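Local coordinates for conjugal transfer protein TRWB (PDB 1E9R) that probably couples the DNA-processing complex to the type IV secretion channel in bacterial conjugation, as a ring-forming P-loop NTPase that likely drives DNA transfer, at residues Trp115-Phe118 and Asn119-Asn123. Sequence-based numbering, arbitrary orientation.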
loop_
_atom_site.group_PDB
_atom_site.type_symbol
_atom_site.label_atom_id
_atom_site.label_comp_id
_atom_site.label_asym_id
_atom_site.label_seq_id
_atom_site.Cartn_x
_atom_site.Cartn_y
_atom_site.Cartn_z
ATOM N N TRP B 115 43.602 5.654 9.101
ATOM C CA TRP B 115 42.851 5.809 7.856
ATOM C C TRP B 115 41.791 6.907 7.859
ATOM O O TRP B 115 41.292 7.305 8.913
ATOM C CB TRP B 115 42.172 4.467 7.530
ATOM C CG TRP B 115 41.292 4.467 6.299
ATOM C CD1 TRP B 115 41.660 4.143 5.022
ATOM C CD2 TRP B 115 39.896 4.793 6.244
ATOM N NE1 TRP B 115 40.579 4.240 4.177
ATOM C CE2 TRP B 115 39.485 4.639 4.900
ATOM C CE3 TRP B 115 38.951 5.202 7.201
ATOM C CZ2 TRP B 115 38.166 4.878 4.488
ATOM C CZ3 TRP B 115 37.644 5.441 6.789
ATOM C CH2 TRP B 115 37.266 5.276 5.443
ATOM N N SER B 116 41.455 7.376 6.657
ATOM C CA SER B 116 40.412 8.382 6.434
ATOM C C SER B 116 40.098 8.163 4.970
ATOM O O SER B 116 40.980 7.754 4.222
ATOM C CB SER B 116 40.927 9.808 6.620
ATOM O OG SER B 116 41.483 10.312 5.410
ATOM N N PHE B 117 38.872 8.438 4.543
ATOM C CA PHE B 117 38.544 8.207 3.151
ATOM C C PHE B 117 39.423 9.001 2.195
ATOM O O PHE B 117 39.490 8.684 1.010
ATOM C CB PHE B 117 37.059 8.478 2.877
ATOM C CG PHE B 117 36.704 9.929 2.747
ATOM C CD1 PHE B 117 36.464 10.705 3.866
ATOM C CD2 PHE B 117 36.591 10.515 1.493
ATOM C CE1 PHE B 117 36.114 12.048 3.733
ATOM C CE2 PHE B 117 36.244 11.851 1.355
ATOM C CZ PHE B 117 36.005 12.617 2.476
ATOM N N PHE B 118 40.114 10.017 2.699
ATOM C CA PHE B 118 40.992 10.806 1.838
ATOM C C PHE B 118 42.033 9.912 1.163
ATOM O O PHE B 118 42.429 10.148 0.020
ATOM C CB PHE B 118 41.719 11.899 2.636
ATOM C CG PHE B 118 40.894 13.130 2.886
ATOM C CD1 PHE B 118 40.700 14.065 1.878
ATOM C CD2 PHE B 118 40.306 13.356 4.127
ATOM C CE1 PHE B 118 39.927 15.218 2.098
ATOM C CE2 PHE B 118 39.532 14.506 4.361
ATOM C CZ PHE B 118 39.343 15.439 3.340
ATOM N N ASN B 119 42.461 8.877 1.881
ATOM C CA ASN B 119 43.475 7.951 1.387
ATOM C C ASN B 119 43.072 7.144 0.159
ATOM O O ASN B 119 43.922 6.474 -0.434
ATOM C CB ASN B 119 43.886 6.964 2.489
ATOM C CG ASN B 119 44.320 7.658 3.776
ATOM O OD1 ASN B 119 44.705 8.824 3.768
ATOM N ND2 ASN B 119 44.272 6.927 4.888
ATOM N N GLU B 120 41.796 7.193 -0.227
ATOM C CA GLU B 120 41.334 6.409 -1.373
ATOM C C GLU B 120 41.131 7.230 -2.631
ATOM O O GLU B 120 40.799 6.695 -3.691
ATOM C CB GLU B 120 40.028 5.698 -1.032
ATOM C CG GLU B 120 40.005 5.005 0.325
ATOM C CD GLU B 120 41.077 3.939 0.493
ATOM O OE1 GLU B 120 41.766 3.595 -0.486
ATOM O OE2 GLU B 120 41.223 3.429 1.619
ATOM N N ILE B 121 41.339 8.533 -2.527
ATOM C CA ILE B 121 41.138 9.390 -3.676
ATOM C C ILE B 121 42.324 9.323 -4.626
ATOM O O ILE B 121 43.455 9.622 -4.240
ATOM C CB ILE B 121 40.915 10.853 -3.225
ATOM C CG1 ILE B 121 39.861 10.903 -2.111
ATOM C CG2 ILE B 121 40.479 11.710 -4.411
ATOM C CD1 ILE B 121 38.473 10.457 -2.533
ATOM N N ARG B 122 42.074 8.901 -5.863
ATOM C CA ARG B 122 43.130 8.841 -6.872
ATOM C C ARG B 122 42.777 9.853 -7.961
ATOM O O ARG B 122 43.567 10.736 -8.280
ATOM C CB ARG B 122 43.224 7.454 -7.514
ATOM C CG ARG B 122 43.466 6.293 -6.571
ATOM C CD ARG B 122 44.893 6.194 -6.113
ATOM N NE ARG B 122 45.113 4.965 -5.354
ATOM C CZ ARG B 122 45.183 3.745 -5.884
ATOM N NH1 ARG B 122 45.047 3.575 -7.193
ATOM N NH2 ARG B 122 45.405 2.693 -5.103
ATOM N N ASN B 123 41.581 9.718 -8.525
ATOM C CA ASN B 123 41.118 10.615 -9.582
ATOM C C ASN B 123 39.967 11.497 -9.117
ATOM O O ASN B 123 39.399 11.288 -8.046
ATOM C CB ASN B 123 40.675 9.803 -10.791
ATOM C CG ASN B 123 41.779 8.931 -11.323
ATOM O OD1 ASN B 123 42.740 9.423 -11.901
ATOM N ND2 ASN B 123 41.657 7.626 -11.117
#
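Asn119, Glu120 and Ile121 each give their backbone N to the carbonyl O three residues back, on Ser116, Phe117 and Phe118, and so wind 117-120 into a short 3-10 helix. The first of these bonds, Asn119 N to Ser116 O, is 3.0 Å long. Trp115 and Ser116 are extended before it, and Phe117 N lies over one face of the Trp115 indole, near the ring's rim. Trp115 CG lies anti to the backbone N (chi1 177°), and the ring edge reaches Glu120. There Trp115 NE1 donates to Glu120 OE2 at 2.8 Å. The acceptor lies almost in the indole plane and is met on its anti side. The Glu120 chain bends at chi2 (-59°) to bring the carboxylate there. OE2 also accepts from Ile231 N, and OE1 bonds Ser230 OG, so both oxygens of this buried group are satisfied. The Trp115 ring also meets Trp262 edge-to-face. Replacing Trp115 by an alanine would probably leave Glu120 OE2 with Ile231 N but no indole donor, and Trp262 without its aromatic partner. The Asn119 amide stands nearly perpendicular to the indole, with ND2 3.8 Å from Trp115 CD1. Asn119 ND2 is hydrogen-bonded to Phe229 O and Gly227 O. Ser116 OG accepts a weak bond from Phe118 N at the start of the 3-10 segment. Ile121 CD1 lies 4.4 Å from Phe117 CD2, a loose apolar touch. The 3-10 segment belongs to the loop between strand 103-105 and helix 126-134. Phe117 and Phe118 pack on helices 141-163 and 169-178, while Trp262 belongs to helix 252-269.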